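Long-range contact in sugar kinase, pfkB family (Thermotoga maritima, PDB 2AJR), which probably phosphorylates a phosphorylated fructose sugar at the expense of ATP, as a member of the PfkB carbohydrate kinase family: residues V69-V83 with I93-R105. Sequence-based numbering, arbitrary orientation.
Sequences VATGFVGGYMGKILV and ITTNFVYVEGETR
Val74 lays its two methyls over the faces of two aromatic rings of strand 93-100, a pair of CH-pi contacts that join the parallel strands of a beta-alpha-beta unit (strand 68-75, helix 76-89, strand 93-100) at the end of the large sheet, within this chain, of the ribokinase-like fold. CG1 of Val74 lies 3.8 Å from the Phe97 ring centroid, 21° off the normal, while CG2 sits over a face of Tyr99, 3.6 Å from the Tyr99 ring centroid. With chi1 at -57°, CG1 is anti to the carbonyl carbon and each branch is aimed at its own ring. The opposite face of Phe97 receives Ala70 O, over its centre; Val83 CG2, from the helix, meets Tyr99 OH at 3.4 Å. Ile55 of helix 53-63 and Leu86 also pack on Phe97.

Parallel pairing holds this layer in place: Ala70 N donates to Thr94 O and Val100 N to Val74 O, whereas Thr71 OG1 reaches Asn96 O (2.6 Å) from 30° outside the carbonyl plane.

At the first turn of the helix, the Glu103 carboxylate accepts two backbone N-H groups: Met78 N approaches the syn lone pair of OE1 at 3.0 Å, nearly straight, and Tyr77 N bonds OE2. Replacing Glu103 by alanine removes the carboxylate, and both amides are then likely to lose these acceptors. Tyr77 itself extends to Glu84 of the second subunit, its hydroxyl's hydrogen-bond partner.

Next door, two hydrogen bonds link Thr104 and Gly75: Thr104 OG1 accepts from Gly75 N (2.9 Å), and Gly75 O takes Thr104 N (3.1 Å) and Gly79 N from opposite faces of its carbonyl plane.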
# COMPACT_ATOMS: atom_id res chain seq x y z
N VAL A 69 -9.40 -0.50 -26.85
CA VAL A 69 -8.31 -1.43 -26.51
C VAL A 69 -7.33 -0.72 -25.59
O VAL A 69 -6.87 0.39 -25.89
CB VAL A 69 -7.54 -1.90 -27.75
CG1 VAL A 69 -6.37 -2.80 -27.33
CG2 VAL A 69 -8.48 -2.64 -28.69
N ALA A 70 -7.02 -1.36 -24.46
CA ALA A 70 -6.08 -0.81 -23.50
C ALA A 70 -4.75 -1.54 -23.64
O ALA A 70 -4.70 -2.76 -23.52
CB ALA A 70 -6.61 -0.95 -22.08
N THR A 71 -3.67 -0.79 -23.87
CA THR A 71 -2.34 -1.38 -23.92
C THR A 71 -1.32 -0.69 -22.99
O THR A 71 -1.61 0.35 -22.40
CB THR A 71 -1.80 -1.41 -25.37
OG1 THR A 71 -0.69 -2.31 -25.42
CG2 THR A 71 -1.39 -0.03 -25.81
N GLY A 72 -0.14 -1.30 -22.87
CA GLY A 72 0.87 -0.91 -21.88
C GLY A 72 1.69 -2.09 -21.37
O GLY A 72 1.79 -3.13 -22.02
N PHE A 73 2.28 -1.94 -20.19
CA PHE A 73 3.02 -3.03 -19.56
C PHE A 73 2.35 -3.40 -18.25
O PHE A 73 1.96 -2.52 -17.51
CB PHE A 73 4.46 -2.62 -19.28
CG PHE A 73 5.22 -2.20 -20.49
CD1 PHE A 73 5.62 -3.13 -21.44
CD2 PHE A 73 5.56 -0.87 -20.68
CE1 PHE A 73 6.33 -2.74 -22.57
CE2 PHE A 73 6.27 -0.48 -21.82
CZ PHE A 73 6.65 -1.42 -22.76
N VAL A 74 2.21 -4.69 -17.97
CA VAL A 74 1.76 -5.14 -16.67
C VAL A 74 2.69 -6.23 -16.23
O VAL A 74 3.36 -6.85 -17.06
CB VAL A 74 0.33 -5.68 -16.73
CG1 VAL A 74 -0.61 -4.62 -17.27
CG2 VAL A 74 0.27 -6.97 -17.56
N GLY A 75 2.75 -6.48 -14.93
CA GLY A 75 3.59 -7.58 -14.46
C GLY A 75 3.28 -8.09 -13.08
O GLY A 75 2.64 -7.42 -12.29
N GLY A 76 3.76 -9.30 -12.80
CA GLY A 76 3.62 -9.92 -11.48
C GLY A 76 2.21 -10.08 -10.94
O GLY A 76 1.24 -10.11 -11.68
N TYR A 77 2.13 -10.18 -9.62
CA TYR A 77 0.87 -10.34 -8.90
C TYR A 77 -0.08 -9.17 -9.11
O TYR A 77 -1.29 -9.37 -9.33
CB TYR A 77 1.12 -10.46 -7.40
CG TYR A 77 1.88 -11.69 -6.98
CD1 TYR A 77 1.36 -12.98 -7.17
CD2 TYR A 77 3.12 -11.56 -6.34
CE1 TYR A 77 2.06 -14.10 -6.75
CE2 TYR A 77 3.82 -12.67 -5.91
CZ TYR A 77 3.30 -13.94 -6.12
OH TYR A 77 4.04 -15.02 -5.68
N MSE A 78 0.45 -7.96 -9.03
CA MSE A 78 -0.36 -6.77 -9.19
C MSE A 78 -0.88 -6.71 -10.62
O MSE A 78 -2.03 -6.32 -10.87
CB MSE A 78 0.46 -5.53 -8.87
CG MSE A 78 1.00 -5.47 -7.44
SE MSE A 78 -0.39 -5.61 -6.07
CE MSE A 78 -0.30 -7.47 -5.56
N GLY A 79 -0.03 -7.12 -11.56
CA GLY A 79 -0.45 -7.14 -12.94
C GLY A 79 -1.67 -8.00 -13.13
O GLY A 79 -2.61 -7.59 -13.80
N LYS A 80 -1.67 -9.19 -12.53
CA LYS A 80 -2.78 -10.12 -12.69
C LYS A 80 -4.08 -9.54 -12.16
O LYS A 80 -5.12 -9.64 -12.81
CB LYS A 80 -2.51 -11.46 -11.98
CG LYS A 80 -3.75 -12.36 -11.88
CD LYS A 80 -3.41 -13.85 -11.74
CE LYS A 80 -4.67 -14.74 -11.58
NZ LYS A 80 -5.70 -14.18 -10.60
N ILE A 81 -4.01 -8.95 -10.98
CA ILE A 81 -5.16 -8.31 -10.40
C ILE A 81 -5.66 -7.21 -11.33
O ILE A 81 -6.85 -7.12 -11.59
CB ILE A 81 -4.83 -7.69 -9.03
CG1 ILE A 81 -4.44 -8.77 -8.02
CG2 ILE A 81 -6.04 -6.89 -8.50
CD1 ILE A 81 -3.80 -8.17 -6.76
N LEU A 82 -4.76 -6.38 -11.84
CA LEU A 82 -5.17 -5.25 -12.69
C LEU A 82 -5.97 -5.74 -13.89
O LEU A 82 -7.05 -5.22 -14.16
CB LEU A 82 -3.96 -4.44 -13.17
CG LEU A 82 -4.22 -3.09 -13.84
CD1 LEU A 82 -3.29 -2.00 -13.27
CD2 LEU A 82 -4.08 -3.16 -15.34
N VAL A 83 -5.45 -6.74 -14.60
CA VAL A 83 -6.05 -7.17 -15.85
C VAL A 83 -7.41 -7.76 -15.57
O VAL A 83 -8.37 -7.51 -16.31
CB VAL A 83 -5.14 -8.17 -16.64
CG1 VAL A 83 -5.87 -8.76 -17.83
CG2 VAL A 83 -3.87 -7.47 -17.09
N ILE A 93 -13.99 -2.99 -22.94
CA ILE A 93 -12.54 -2.82 -22.89
C ILE A 93 -11.90 -4.14 -23.26
O ILE A 93 -12.21 -5.15 -22.66
CB ILE A 93 -12.07 -2.45 -21.49
CG1 ILE A 93 -12.83 -1.23 -20.98
CG2 ILE A 93 -10.57 -2.13 -21.48
CD1 ILE A 93 -12.54 -0.91 -19.54
N THR A 94 -11.03 -4.11 -24.27
CA THR A 94 -10.15 -5.23 -24.60
C THR A 94 -8.75 -4.88 -24.12
O THR A 94 -8.28 -3.76 -24.33
CB THR A 94 -10.08 -5.51 -26.12
OG1 THR A 94 -11.39 -5.64 -26.66
CG2 THR A 94 -9.28 -6.81 -26.43
N THR A 95 -8.08 -5.82 -23.47
CA THR A 95 -6.73 -5.59 -23.00
C THR A 95 -5.74 -6.18 -24.00
O THR A 95 -6.03 -7.18 -24.65
CB THR A 95 -6.52 -6.21 -21.62
OG1 THR A 95 -6.57 -7.63 -21.72
CG2 THR A 95 -7.60 -5.69 -20.64
N ASN A 96 -4.59 -5.53 -24.13
CA ASN A 96 -3.52 -6.03 -24.99
C ASN A 96 -2.17 -5.58 -24.45
O ASN A 96 -1.46 -4.76 -25.05
CB ASN A 96 -3.75 -5.54 -26.42
CG ASN A 96 -2.76 -6.12 -27.41
OD1 ASN A 96 -2.28 -7.25 -27.25
ND2 ASN A 96 -2.42 -5.33 -28.42
N PHE A 97 -1.83 -6.08 -23.27
CA PHE A 97 -0.69 -5.61 -22.52
C PHE A 97 0.50 -6.52 -22.72
O PHE A 97 0.34 -7.73 -22.73
CB PHE A 97 -1.02 -5.63 -21.02
CG PHE A 97 -2.01 -4.61 -20.59
CD1 PHE A 97 -1.67 -3.27 -20.60
CD2 PHE A 97 -3.26 -4.98 -20.15
CE1 PHE A 97 -2.59 -2.31 -20.21
CE2 PHE A 97 -4.17 -4.02 -19.74
CZ PHE A 97 -3.83 -2.68 -19.78
N VAL A 98 1.70 -5.97 -22.81
CA VAL A 98 2.90 -6.79 -22.78
C VAL A 98 3.22 -7.10 -21.32
O VAL A 98 3.36 -6.19 -20.50
CB VAL A 98 4.07 -6.06 -23.41
CG1 VAL A 98 5.39 -6.74 -23.07
CG2 VAL A 98 3.85 -5.96 -24.90
N TYR A 99 3.36 -8.39 -21.02
CA TYR A 99 3.63 -8.87 -19.68
C TYR A 99 5.12 -8.83 -19.41
O TYR A 99 5.89 -9.39 -20.17
CB TYR A 99 3.08 -10.28 -19.50
CG TYR A 99 1.58 -10.24 -19.37
CD1 TYR A 99 0.78 -10.05 -20.48
CD2 TYR A 99 0.97 -10.32 -18.12
CE1 TYR A 99 -0.59 -9.96 -20.37
CE2 TYR A 99 -0.42 -10.24 -18.00
CZ TYR A 99 -1.18 -10.05 -19.14
OH TYR A 99 -2.54 -9.97 -19.06
N VAL A 100 5.51 -8.19 -18.32
CA VAL A 100 6.91 -7.99 -18.00
C VAL A 100 7.24 -8.68 -16.69
O VAL A 100 6.34 -9.07 -15.95
CB VAL A 100 7.27 -6.47 -17.94
CG1 VAL A 100 7.04 -5.80 -19.27
CG2 VAL A 100 6.45 -5.73 -16.86
N GLU A 101 8.53 -8.87 -16.43
CA GLU A 101 9.02 -9.43 -15.19
C GLU A 101 9.00 -8.25 -14.24
O GLU A 101 9.45 -7.17 -14.59
CB GLU A 101 10.46 -9.98 -15.40
CG GLU A 101 10.98 -11.04 -14.41
CD GLU A 101 10.21 -12.37 -14.45
OE1 GLU A 101 10.23 -13.05 -15.50
OE2 GLU A 101 9.60 -12.74 -13.41
N GLY A 102 8.43 -8.39 -13.06
CA GLY A 102 8.37 -7.24 -12.14
C GLY A 102 6.94 -6.84 -11.88
O GLY A 102 6.05 -7.20 -12.64
N GLU A 103 6.72 -6.10 -10.81
CA GLU A 103 5.38 -5.79 -10.35
C GLU A 103 4.80 -4.50 -10.92
O GLU A 103 5.46 -3.46 -10.91
CB GLU A 103 5.36 -5.72 -8.83
CG GLU A 103 5.65 -7.06 -8.15
CD GLU A 103 4.48 -8.06 -8.22
OE1 GLU A 103 3.32 -7.61 -8.26
OE2 GLU A 103 4.74 -9.28 -8.21
N THR A 104 3.57 -4.58 -11.41
CA THR A 104 2.80 -3.39 -11.68
C THR A 104 2.65 -2.62 -10.36
O THR A 104 2.38 -3.20 -9.32
CB THR A 104 1.42 -3.72 -12.23
OG1 THR A 104 1.57 -4.26 -13.55
CG2 THR A 104 0.54 -2.46 -12.27
N ARG A 105 2.84 -1.31 -10.40
CA ARG A 105 2.87 -0.54 -9.17
C ARG A 105 1.51 -0.47 -8.47
O ARG A 105 0.48 -0.50 -9.12
CB ARG A 105 3.39 0.86 -9.45
CG ARG A 105 2.46 1.75 -10.27
CD ARG A 105 3.28 2.59 -11.18
NE ARG A 105 2.52 3.50 -12.03
CZ ARG A 105 2.38 4.81 -11.81
NH1 ARG A 105 2.93 5.38 -10.76
NH2 ARG A 105 1.67 5.54 -12.65
O HOH W 1 4.82 -10.86 -15.04